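Uncharacterized esterase YxiM (Bacillus subtilis, PDB 2O14) is an uncharacterised esterase of the GDSL lipolytic family that probably hydrolyses ester bonds, its hydrolase domain following a galactose-binding-like beta domain that carries a manganese ion. Local coordinates at residues M190-I195 with F200-M205; A56-G61 with T115-E120; D36-S41 with T79-L84; A281-F284 with I289-S292. All coordinates share one frame; numbering follows the deposited sequence.

In the fold
Contacts 3 and 2 lie in the galactose-binding-like beta domain, contacts 1 and 4 in the GDSL hydrolase domain. Along the chain, contacts 2 and 3 interleave, the sequence running 36-41, 56-61, 79-84 and 115-120, and each joins parts of the beta domain well separated in sequence; contacts 1 and 4 follow in turn, each closing a short local loop. Contact 1 packs on an outermost strand, 201-204, of the parallel sheet; contact 4 follows strand 271-275 of that same sheet. Their centres are about 27 Å apart, whereas contacts 3 and 4, on opposite sides of the chain's centre, are about 55 Å apart. Contact 4 is the one near the presumed catalytic residues D339 and H342.

Contact 1. Residues M190-I195 with F200-M205; sequences MLPHYI and FQVRNM
V202 turns both of its methyl groups to the 3-10 turn 191-193 and the residues after it, and the two branches have separate partners. CG2 meets the tip of I195, CD1, at 3.8 Å, the closest approach of the contact, and these two side chains cross obliquely. CG1, which stands anti to the backbone N (chi1 179°), is directed instead to the other end of the turn, where CD of the P192 ring lies 4.2 Å from it and CD1 of L191 4.3 Å. A beta-branched valine suits this place: its forked side chain touches three neighbours at once while its backbone remains in a strand.

I195 owes its reach to its first torsion. With chi1 at 80°, CG1 sits between the backbone N and the carbonyl carbon, and from there CD1 extends to V202. The same CG1 lies 4.4 Å from CB of F200, so the isoleucine is shared between F200, just before the strand, and V202 within it. The F200 ring itself goes on to meet the ring of F367 near the C-terminus, with planes at about 20°, and I195 also touches F367.

P192, which has no N-H to satisfy, touches through its ring carbon CD, while L191 supplies a buried methyl. Strand 201-204 is an outer strand of the parallel sheet, bonded through its backbone to strand 164-169. Between the turn and this strand the side-chain contacts are all carbon to carbon, which implies cohesion by dispersion and exclusion of water, with little directional constraint.

Contact 2. Residues A56-G61 with T115-E120; sequences AASGAG and TGDGAE
S58 and D117 join two surface loops of the galactose-binding-like domain, one between strands 52-56 and 65-69, the other a type II beta turn from G116 to A119 leading into strand 120-127. D117 occupies the second position of that turn, and G118, with its positive phi of 68°, the third, where glycine is readily accommodated. The turn is closed by the bond from A119 N to G116 O.

Followed outward, the aspartate begins with D117 CB, which points to the other loop and has S58 OG 3.2 Å away. Next comes D117 CG, placed anti to the carbonyl carbon and beside the backbone N (chi1 -61°), with S58 OG at 3.4 Å. At the tip the two oxygens part: OD1 accepts from the backbone N of T98 in a third loop, while OD2 accepts from S58 OG at 2.8 Å and has S58 CB 3.6 Å off. One carboxylate thus bridges to two other loops, and N97 touches both S58 and D117 beside it. A short hydroxyl side chain suits this exposed place, reaching the acid with a single donor.

The manganese ion is about 13 Å from the serine side chain, so the pair is a surface tie between loops rather than part of the metal site. The hydroxyl meets OD2 on its anti side, 29° out of the carboxylate plane.

Contact 3. Residues D36-S41 with T79-L84; sequences DRYDRS and TFNVDL
The Y38 side chain lies alongside strand 80-83, reaching from N81 to D83 and crossing both side chains at about a right angle, its phenol donating to D83 OD2 at 2.6 Å. With CG anti to the backbone N (chi1 168°), the phenol is carried along to the acid two residues beyond N81. Ring and carboxylate planes are nearly perpendicular, 88° apart, with OD2 near the ring plane at its edge and using its syn lone pair. At the near end of the ring, Y38 CD1 packs against CB of N81 at 3.8 Å, an oblique approach.

R40, its chain bent at chi3 (-67°), brings NE back to donate to Y38 OH at 3.2 Å, with the oxygen almost in the guanidinium plane, while the backbone N of R40 stands above one ring face, toward its rim. The arginine would probably add favourable charge near D83, although its NE remains 4.7 Å from OD2. A water donates both to R40 O and to D83 OD2, so OD2 is gripped by phenol and water alike, and OD1 is held by Q131. A phenylalanine in place of Y38 would probably leave R40 NE and D83 OD2 each without its phenol partner.

N81 suits the buried strand because both ends of its amide have partners: OD1 accepts from T79 OG1 and N133 ND2, and ND2 makes a weak bond to Q47 OE1. Loop 36-41 leads into strand 44-46, which borders strand 80-83 in the five-stranded antiparallel sheet; strand 131-138, home of Q131 and N133, flanks the other side.

Contact 4. Residues A281-F284 with I289-S292; sequences ATDF and IHSS
D283 bonds to S291 and S292 and lies over the ring of H290, whose edge meets F284. The backbone O of D283 accepts from S291 N at 2.8 Å, the donor lying nearly on the line of the C=O bond (174°), and the same oxygen sits over one face of the H290 imidazole. CB of D283 also lies over that ring, a CH-pi contact 4.0 Å from its centroid. At the end of the aspartate, OD2 offers its anti lone pair to S292 OG at 2.8 Å.

F284 and H290 form a T-shaped pair, histidine edge to phenylalanine face, with centroids 4.9 Å apart and planes at 89°. H290 CB adds a CH-pi contact over that same ring, 3.5 Å from F284 CE1. CG anti to the backbone N (chi1 -172°) places the imidazole beside F284, and chi2 turns its edge to that ring. With an alanine in place of F284, the edge of H290 would probably lose the face it rests on and a gap would open beside the imidazole.

Further out, ND1 of the imidazole bonds to S320 OG of helix 315-326 and NE2 to R280 O, which holds the ring's rotation. D283 OD2 has a salt bridge to R295 and accepts from R280 N.

F284 and H290 form a single beta bridge, and D283 centres an inverse gamma turn. Together they close a loop after strand 271-275 of the SGNH-hydrolase fold, and the side chain of A281 is about 8 Å from that of D339, a probable active-site residue.

Contact 1. Residues M190-I195 with F200-M205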
loop_
_atom_site.group_PDB
_atom_site.type_symbol
_atom_site.label_atom_id
_atom_site.label_comp_id
_atom_site.label_asym_id
_atom_site.label_seq_id
_atom_site.Cartn_x
_atom_site.Cartn_y
_atom_site.Cartn_z
HETATM N N MSE A 190 -4.246 6.538 7.228
HETATM C CA MSE A 190 -5.313 7.324 7.847
HETATM C C MSE A 190 -6.056 8.208 6.851
HETATM O O MSE A 190 -7.076 8.808 7.181
HETATM C CB MSE A 190 -4.748 8.196 8.970
HETATM C CG MSE A 190 -5.256 7.808 10.343
HETATM SE SE MSE A 190 -4.773 5.999 10.831
HETATM C CE MSE A 190 -3.202 6.413 11.877
ATOM N N LEU A 191 -5.534 8.285 5.636
ATOM C CA LEU A 191 -6.142 9.086 4.587
ATOM C C LEU A 191 -7.630 8.787 4.409
ATOM O O LEU A 191 -8.456 9.702 4.354
ATOM C CB LEU A 191 -5.423 8.835 3.264
ATOM C CG LEU A 191 -4.956 10.048 2.466
ATOM C CD1 LEU A 191 -4.464 9.561 1.109
ATOM C CD2 LEU A 191 -6.087 11.057 2.296
ATOM N N PRO A 192 -7.996 7.498 4.312
ATOM C CA PRO A 192 -9.415 7.176 4.134
ATOM C C PRO A 192 -10.366 7.802 5.156
ATOM O O PRO A 192 -11.554 7.976 4.877
ATOM C CB PRO A 192 -9.432 5.641 4.139
ATOM C CG PRO A 192 -8.173 5.262 4.859
ATOM C CD PRO A 192 -7.178 6.274 4.378
ATOM N N HIS A 193 -9.842 8.163 6.325
ATOM C CA HIS A 193 -10.658 8.780 7.371
ATOM C C HIS A 193 -10.891 10.265 7.100
ATOM O O HIS A 193 -11.536 10.948 7.899
ATOM C CB HIS A 193 -9.982 8.636 8.741
ATOM C CG HIS A 193 -9.744 7.219 9.163
ATOM N ND1 HIS A 193 -9.000 6.333 8.413
ATOM C CD2 HIS A 193 -10.129 6.542 10.270
ATOM C CE1 HIS A 193 -8.935 5.173 9.041
ATOM N NE2 HIS A 193 -9.612 5.272 10.171
ATOM N N TYR A 194 -10.369 10.772 5.986
ATOM C CA TYR A 194 -10.525 12.187 5.676
ATOM C C TYR A 194 -11.070 12.543 4.302
ATOM O O TYR A 194 -11.384 13.701 4.051
ATOM C CB TYR A 194 -9.204 12.915 5.915
ATOM C CG TYR A 194 -8.904 13.075 7.380
ATOM C CD1 TYR A 194 -9.627 13.975 8.159
ATOM C CD2 TYR A 194 -7.935 12.298 8.004
ATOM C CE1 TYR A 194 -9.397 14.096 9.523
ATOM C CE2 TYR A 194 -7.696 12.408 9.370
ATOM C CZ TYR A 194 -8.434 13.309 10.124
ATOM O OH TYR A 194 -8.228 13.408 11.479
ATOM N N ILE A 195 -11.177 11.571 3.406
ATOM C CA ILE A 195 -11.738 11.859 2.093
ATOM C C ILE A 195 -13.002 11.017 1.962
ATOM O O ILE A 195 -13.234 10.118 2.769
ATOM C CB ILE A 195 -10.752 11.530 0.937
ATOM C CG1 ILE A 195 -10.763 10.035 0.631
ATOM C CG2 ILE A 195 -9.346 11.989 1.304
ATOM C CD1 ILE A 195 -10.273 9.185 1.755
ATOM N N PHE A 200 -13.377 8.472 -3.720
ATOM C CA PHE A 200 -12.080 7.861 -3.974
ATOM C C PHE A 200 -11.838 6.561 -3.237
ATOM O O PHE A 200 -12.342 6.341 -2.138
ATOM C CB PHE A 200 -10.934 8.792 -3.566
ATOM C CG PHE A 200 -10.853 10.059 -4.351
ATOM C CD1 PHE A 200 -11.258 11.265 -3.787
ATOM C CD2 PHE A 200 -10.316 10.062 -5.633
ATOM C CE1 PHE A 200 -11.125 12.460 -4.486
ATOM C CE2 PHE A 200 -10.178 11.255 -6.343
ATOM C CZ PHE A 200 -10.581 12.455 -5.768
ATOM N N GLN A 201 -11.049 5.704 -3.867
ATOM C CA GLN A 201 -10.617 4.458 -3.261
ATOM C C GLN A 201 -9.202 4.864 -2.869
ATOM O O GLN A 201 -8.589 5.698 -3.536
ATOM C CB GLN A 201 -10.540 3.322 -4.289
ATOM C CG GLN A 201 -11.840 2.573 -4.534
ATOM C CD GLN A 201 -12.437 2.024 -3.254
ATOM O OE1 GLN A 201 -13.205 2.707 -2.575
ATOM N NE2 GLN A 201 -12.074 0.790 -2.906
ATOM N N VAL A 202 -8.682 4.304 -1.790
ATOM C CA VAL A 202 -7.328 4.632 -1.384
ATOM C C VAL A 202 -6.479 3.369 -1.404
ATOM O O VAL A 202 -6.775 2.410 -0.699
ATOM C CB VAL A 202 -7.289 5.235 0.042
ATOM C CG1 VAL A 202 -5.856 5.543 0.430
ATOM C CG2 VAL A 202 -8.132 6.498 0.103
ATOM N N ARG A 203 -5.438 3.359 -2.228
ATOM C CA ARG A 203 -4.547 2.208 -2.288
ATOM C C ARG A 203 -3.163 2.677 -1.842
ATOM O O ARG A 203 -2.422 3.287 -2.609
ATOM C CB ARG A 203 -4.495 1.630 -3.707
ATOM C CG ARG A 203 -5.820 1.040 -4.192
ATOM C CD ARG A 203 -5.700 0.527 -5.626
ATOM N NE ARG A 203 -4.829 -0.642 -5.718
ATOM C CZ ARG A 203 -5.246 -1.900 -5.640
ATOM N NH1 ARG A 203 -6.534 -2.165 -5.475
ATOM N NH2 ARG A 203 -4.371 -2.895 -5.710
ATOM N N ASN A 204 -2.836 2.391 -0.586
ATOM C CA ASN A 204 -1.563 2.786 0.005
ATOM C C ASN A 204 -0.474 1.778 -0.340
ATOM O O ASN A 204 -0.322 0.756 0.334
ATOM C CB ASN A 204 -1.714 2.887 1.524
ATOM C CG ASN A 204 -0.520 3.533 2.184
ATOM O OD1 ASN A 204 0.481 3.808 1.534
ATOM N ND2 ASN A 204 -0.621 3.782 3.483
HETATM N N MSE A 205 0.298 2.090 -1.378
HETATM C CA MSE A 205 1.368 1.210 -1.854
HETATM C C MSE A 205 2.740 1.506 -1.259
HETATM O O MSE A 205 3.736 0.916 -1.669
HETATM C CB MSE A 205 1.460 1.278 -3.383
HETATM C CG MSE A 205 0.140 1.038 -4.104
HETATM SE SE MSE A 205 -0.774 -0.602 -3.538
HETATM C CE MSE A 205 0.254 -1.898 -4.569
#

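Contact 2. Residues A56-G61 with T115-E120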
loop_
_atom_site.group_PDB
_atom_site.type_symbol
_atom_site.label_atom_id
_atom_site.label_comp_id
_atom_site.label_asym_id
_atom_site.label_seq_id
_atom_site.Cartn_x
_atom_site.Cartn_y
_atom_site.Cartn_z
ATOM N N ALA A 56 -0.576 -25.540 8.593
ATOM C CA ALA A 56 -1.462 -25.151 9.673
ATOM C C ALA A 56 -1.352 -23.644 9.872
ATOM O O ALA A 56 -0.371 -23.026 9.458
ATOM C CB ALA A 56 -1.067 -25.884 10.956
ATOM N N ALA A 57 -2.378 -23.056 10.481
ATOM C CA ALA A 57 -2.395 -21.626 10.780
ATOM C C ALA A 57 -2.900 -21.469 12.215
ATOM O O ALA A 57 -3.626 -22.328 12.725
ATOM C CB ALA A 57 -3.293 -20.883 9.804
ATOM N N SER A 58 -2.520 -20.368 12.855
ATOM C CA SER A 58 -2.863 -20.099 14.253
ATOM C C SER A 58 -4.262 -19.587 14.598
ATOM O O SER A 58 -4.591 -19.485 15.779
ATOM C CB SER A 58 -1.855 -19.106 14.822
ATOM O OG SER A 58 -1.984 -17.855 14.158
ATOM N N GLY A 59 -5.084 -19.267 13.602
ATOM C CA GLY A 59 -6.403 -18.731 13.904
ATOM C C GLY A 59 -7.583 -19.683 13.979
ATOM O O GLY A 59 -7.437 -20.907 13.930
ATOM N N ALA A 60 -8.772 -19.101 14.102
ATOM C CA ALA A 60 -10.014 -19.865 14.184
ATOM C C ALA A 60 -10.691 -19.903 12.822
ATOM O O ALA A 60 -10.413 -19.068 11.964
ATOM C CB ALA A 60 -10.950 -19.228 15.210
ATOM N N GLY A 61 -11.580 -20.875 12.633
ATOM C CA GLY A 61 -12.294 -21.000 11.374
ATOM C C GLY A 61 -11.357 -21.169 10.194
ATOM O O GLY A 61 -10.388 -21.924 10.267
ATOM N N THR A 115 0.960 -7.730 7.748
ATOM C CA THR A 115 1.708 -8.436 8.792
ATOM C C THR A 115 0.800 -9.133 9.797
ATOM O O THR A 115 -0.380 -8.798 9.919
ATOM C CB THR A 115 2.647 -7.475 9.571
ATOM O OG1 THR A 115 1.865 -6.560 10.347
ATOM C CG2 THR A 115 3.540 -6.686 8.609
ATOM N N GLY A 116 1.356 -10.108 10.512
ATOM C CA GLY A 116 0.581 -10.825 11.507
ATOM C C GLY A 116 -0.233 -11.983 10.959
ATOM O O GLY A 116 -0.774 -11.904 9.848
ATOM N N ASP A 117 -0.314 -13.061 11.737
ATOM C CA ASP A 117 -1.077 -14.242 11.348
ATOM C C ASP A 117 -2.523 -13.843 11.076
ATOM O O ASP A 117 -3.108 -13.070 11.832
ATOM C CB ASP A 117 -1.078 -15.286 12.471
ATOM C CG ASP A 117 0.305 -15.773 12.829
ATOM O OD1 ASP A 117 1.263 -15.460 12.091
ATOM O OD2 ASP A 117 0.428 -16.483 13.852
ATOM N N GLY A 118 -3.100 -14.373 10.002
ATOM C CA GLY A 118 -4.481 -14.063 9.689
ATOM C C GLY A 118 -4.730 -12.632 9.263
ATOM O O GLY A 118 -5.873 -12.173 9.259
ATOM N N ALA A 119 -3.665 -11.925 8.898
ATOM C CA ALA A 119 -3.783 -10.540 8.455
ATOM C C ALA A 119 -4.808 -10.455 7.338
ATOM O O ALA A 119 -4.872 -11.331 6.479
ATOM C CB ALA A 119 -2.442 -10.036 7.964
ATOM N N GLU A 120 -5.608 -9.394 7.345
ATOM C CA GLU A 120 -6.630 -9.229 6.324
ATOM C C GLU A 120 -6.613 -7.841 5.715
ATOM O O GLU A 120 -6.167 -6.879 6.336
ATOM C CB GLU A 120 -8.015 -9.476 6.919
ATOM C CG GLU A 120 -8.136 -10.743 7.736
ATOM C CD GLU A 120 -9.557 -10.970 8.219
ATOM O OE1 GLU A 120 -10.419 -11.340 7.389
ATOM O OE2 GLU A 120 -9.812 -10.770 9.425
#

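Contact 3. Residues D36-S41 with T79-L84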
loop_
_atom_site.group_PDB
_atom_site.type_symbol
_atom_site.label_atom_id
_atom_site.label_comp_id
_atom_site.label_asym_id
_atom_site.label_seq_id
_atom_site.Cartn_x
_atom_site.Cartn_y
_atom_site.Cartn_z
ATOM N N ASP A 36 -4.932 -29.175 -5.234
ATOM C CA ASP A 36 -6.050 -28.949 -6.141
ATOM C C ASP A 36 -5.547 -28.159 -7.346
ATOM O O ASP A 36 -5.470 -26.929 -7.313
ATOM C CB ASP A 36 -7.185 -28.176 -5.456
ATOM C CG ASP A 36 -7.955 -29.025 -4.448
ATOM O OD1 ASP A 36 -8.084 -30.250 -4.655
ATOM O OD2 ASP A 36 -8.452 -28.460 -3.454
ATOM N N ARG A 37 -5.186 -28.880 -8.401
ATOM C CA ARG A 37 -4.695 -28.262 -9.626
ATOM C C ARG A 37 -5.840 -27.517 -10.303
ATOM O O ARG A 37 -6.999 -27.943 -10.224
ATOM C CB ARG A 37 -4.155 -29.344 -10.567
ATOM C CG ARG A 37 -3.669 -28.841 -11.924
ATOM C CD ARG A 37 -3.308 -30.009 -12.821
ATOM N NE ARG A 37 -2.256 -30.828 -12.228
ATOM C CZ ARG A 37 -0.981 -30.462 -12.142
ATOM N NH1 ARG A 37 -0.591 -29.284 -12.618
ATOM N NH2 ARG A 37 -0.096 -31.272 -11.574
ATOM N N TYR A 38 -5.520 -26.403 -10.957
ATOM C CA TYR A 38 -6.539 -25.630 -11.662
ATOM C C TYR A 38 -7.306 -26.554 -12.601
ATOM O O TYR A 38 -6.705 -27.216 -13.454
ATOM C CB TYR A 38 -5.906 -24.527 -12.504
ATOM C CG TYR A 38 -6.884 -23.911 -13.465
ATOM C CD1 TYR A 38 -7.892 -23.061 -13.010
ATOM C CD2 TYR A 38 -6.845 -24.222 -14.824
ATOM C CE1 TYR A 38 -8.841 -22.536 -13.882
ATOM C CE2 TYR A 38 -7.792 -23.703 -15.710
ATOM C CZ TYR A 38 -8.784 -22.862 -15.234
ATOM O OH TYR A 38 -9.723 -22.338 -16.093
ATOM N N ASP A 39 -8.625 -26.581 -12.451
ATOM C CA ASP A 39 -9.490 -27.418 -13.278
ATOM C C ASP A 39 -10.547 -26.501 -13.888
ATOM O O ASP A 39 -11.403 -25.977 -13.176
ATOM C CB ASP A 39 -10.171 -28.485 -12.417
ATOM C CG ASP A 39 -10.966 -29.479 -13.240
ATOM O OD1 ASP A 39 -11.636 -29.052 -14.206
ATOM O OD2 ASP A 39 -10.935 -30.687 -12.916
ATOM N N ARG A 40 -10.496 -26.312 -15.202
ATOM C CA ARG A 40 -11.449 -25.433 -15.863
ATOM C C ARG A 40 -12.909 -25.859 -15.703
ATOM O O ARG A 40 -13.804 -25.015 -15.701
ATOM C CB ARG A 40 -11.100 -25.292 -17.343
ATOM C CG ARG A 40 -11.959 -24.282 -18.070
ATOM C CD ARG A 40 -11.319 -23.851 -19.379
ATOM N NE ARG A 40 -10.086 -23.098 -19.159
ATOM C CZ ARG A 40 -9.299 -22.651 -20.133
ATOM N NH1 ARG A 40 -9.616 -22.881 -21.404
ATOM N NH2 ARG A 40 -8.190 -21.982 -19.839
ATOM N N SER A 41 -13.157 -27.158 -15.561
ATOM C CA SER A 41 -14.529 -27.627 -15.387
ATOM C C SER A 41 -15.039 -27.200 -14.005
ATOM O O SER A 41 -16.248 -27.064 -13.795
ATOM C CB SER A 41 -14.613 -29.154 -15.535
ATOM O OG SER A 41 -14.020 -29.824 -14.434
ATOM N N THR A 79 0.398 -19.450 -9.090
ATOM C CA THR A 79 -0.786 -18.743 -8.604
ATOM C C THR A 79 -2.000 -19.624 -8.356
ATOM O O THR A 79 -2.038 -20.794 -8.731
ATOM C CB THR A 79 -1.250 -17.677 -9.612
ATOM O OG1 THR A 79 -1.456 -18.299 -10.892
ATOM C CG2 THR A 79 -0.222 -16.555 -9.734
ATOM N N PHE A 80 -2.987 -19.035 -7.696
ATOM C CA PHE A 80 -4.263 -19.687 -7.469
ATOM C C PHE A 80 -5.091 -19.009 -8.552
ATOM O O PHE A 80 -5.134 -17.778 -8.604
ATOM C CB PHE A 80 -4.839 -19.320 -6.102
ATOM C CG PHE A 80 -6.307 -19.629 -5.964
ATOM C CD1 PHE A 80 -6.752 -20.948 -5.914
ATOM C CD2 PHE A 80 -7.243 -18.601 -5.902
ATOM C CE1 PHE A 80 -8.110 -21.237 -5.804
ATOM C CE2 PHE A 80 -8.602 -18.877 -5.793
ATOM C CZ PHE A 80 -9.036 -20.198 -5.744
ATOM N N ASN A 81 -5.726 -19.785 -9.420
ATOM C CA ASN A 81 -6.537 -19.198 -10.482
ATOM C C ASN A 81 -8.010 -19.433 -10.224
ATOM O O ASN A 81 -8.395 -20.444 -9.632
ATOM C CB ASN A 81 -6.206 -19.812 -11.844
ATOM C CG ASN A 81 -4.726 -19.884 -12.111
ATOM O OD1 ASN A 81 -3.953 -19.067 -11.614
ATOM N ND2 ASN A 81 -4.321 -20.858 -12.917
ATOM N N VAL A 82 -8.826 -18.488 -10.675
ATOM C CA VAL A 82 -10.265 -18.599 -10.546
ATOM C C VAL A 82 -10.909 -17.903 -11.740
ATOM O O VAL A 82 -10.708 -16.709 -11.967
ATOM C CB VAL A 82 -10.784 -17.978 -9.215
ATOM C CG1 VAL A 82 -10.258 -16.562 -9.048
ATOM C CG2 VAL A 82 -12.311 -17.984 -9.205
ATOM N N ASP A 83 -11.653 -18.671 -12.529
ATOM C CA ASP A 83 -12.330 -18.117 -13.692
ATOM C C ASP A 83 -13.489 -17.259 -13.203
ATOM O O ASP A 83 -14.246 -17.673 -12.324
ATOM C CB ASP A 83 -12.842 -19.243 -14.594
ATOM C CG ASP A 83 -11.722 -20.117 -15.117
ATOM O OD1 ASP A 83 -10.689 -19.559 -15.532
ATOM O OD2 ASP A 83 -11.875 -21.355 -15.125
ATOM N N LEU A 84 -13.617 -16.065 -13.774
ATOM C CA LEU A 84 -14.673 -15.130 -13.386
ATOM C C LEU A 84 -15.172 -14.308 -14.567
ATOM O O LEU A 84 -14.389 -13.914 -15.433
ATOM C CB LEU A 84 -14.146 -14.143 -12.339
ATOM C CG LEU A 84 -13.509 -14.648 -11.044
ATOM C CD1 LEU A 84 -12.842 -13.481 -10.318
ATOM C CD2 LEU A 84 -14.566 -15.296 -10.170
HETATM O O HOH W 1 -14.211 -22.474 -15.593
#

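Contact 4. Residues A281-F284 with I289-S292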
loop_
_atom_site.group_PDB
_atom_site.type_symbol
_atom_site.label_atom_id
_atom_site.label_comp_id
_atom_site.label_asym_id
_atom_site.label_seq_id
_atom_site.Cartn_x
_atom_site.Cartn_y
_atom_site.Cartn_z
ATOM N N ALA A 281 10.309 14.552 15.472
ATOM C CA ALA A 281 9.554 15.083 16.602
ATOM C C ALA A 281 10.350 16.070 17.456
ATOM O O ALA A 281 9.773 16.866 18.191
ATOM C CB ALA A 281 9.065 13.933 17.476
ATOM N N THR A 282 11.674 16.018 17.350
ATOM C CA THR A 282 12.540 16.883 18.141
ATOM C C THR A 282 13.169 18.060 17.393
ATOM O O THR A 282 14.109 18.681 17.894
ATOM C CB THR A 282 13.667 16.051 18.787
ATOM O OG1 THR A 282 14.324 15.278 17.777
ATOM C CG2 THR A 282 13.098 15.109 19.835
ATOM N N ASP A 283 12.658 18.373 16.206
ATOM C CA ASP A 283 13.192 19.492 15.433
ATOM C C ASP A 283 12.651 20.838 15.938
ATOM O O ASP A 283 12.155 21.661 15.163
ATOM C CB ASP A 283 12.860 19.327 13.946
ATOM C CG ASP A 283 13.567 18.136 13.313
ATOM O OD1 ASP A 283 14.505 17.585 13.932
ATOM O OD2 ASP A 283 13.185 17.761 12.183
ATOM N N PHE A 284 12.750 21.042 17.249
ATOM C CA PHE A 284 12.304 22.272 17.899
ATOM C C PHE A 284 13.513 23.117 18.267
ATOM O O PHE A 284 14.522 22.584 18.732
ATOM C CB PHE A 284 11.542 21.950 19.184
ATOM C CG PHE A 284 10.100 21.611 18.972
ATOM C CD1 PHE A 284 9.157 22.618 18.791
ATOM C CD2 PHE A 284 9.676 20.282 18.970
ATOM C CE1 PHE A 284 7.812 22.310 18.613
ATOM C CE2 PHE A 284 8.327 19.962 18.792
ATOM C CZ PHE A 284 7.396 20.980 18.614
ATOM N N ILE A 289 10.076 26.610 18.402
ATOM C CA ILE A 289 9.519 26.601 17.053
ATOM C C ILE A 289 10.015 25.354 16.325
ATOM O O ILE A 289 11.224 25.102 16.269
ATOM C CB ILE A 289 9.959 27.838 16.239
ATOM C CG1 ILE A 289 9.623 29.133 16.999
ATOM C CG2 ILE A 289 9.291 27.807 14.865
ATOM C CD1 ILE A 289 8.144 29.322 17.341
ATOM N N HIS A 290 9.086 24.580 15.769
ATOM C CA HIS A 290 9.442 23.360 15.049
ATOM C C HIS A 290 9.787 23.665 13.592
ATOM O O HIS A 290 8.966 24.200 12.852
ATOM C CB HIS A 290 8.286 22.360 15.114
ATOM C CG HIS A 290 8.630 21.005 14.576
ATOM N ND1 HIS A 290 8.882 20.775 13.238
ATOM C CD2 HIS A 290 8.788 19.813 15.198
ATOM C CE1 HIS A 290 9.181 19.500 13.062
ATOM N NE2 HIS A 290 9.130 18.895 14.234
ATOM N N SER A 291 11.009 23.321 13.187
ATOM C CA SER A 291 11.473 23.564 11.824
ATOM C C SER A 291 12.249 22.375 11.261
ATOM O O SER A 291 13.098 21.803 11.943
ATOM C CB SER A 291 12.366 24.804 11.792
ATOM O OG SER A 291 12.972 24.958 10.519
ATOM N N SER A 292 11.961 22.018 10.011
ATOM C CA SER A 292 12.622 20.898 9.345
ATOM C C SER A 292 12.731 21.203 7.853
ATOM O O SER A 292 12.864 20.294 7.029
ATOM C CB SER A 292 11.801 19.619 9.536
ATOM O OG SER A 292 11.424 19.439 10.890
#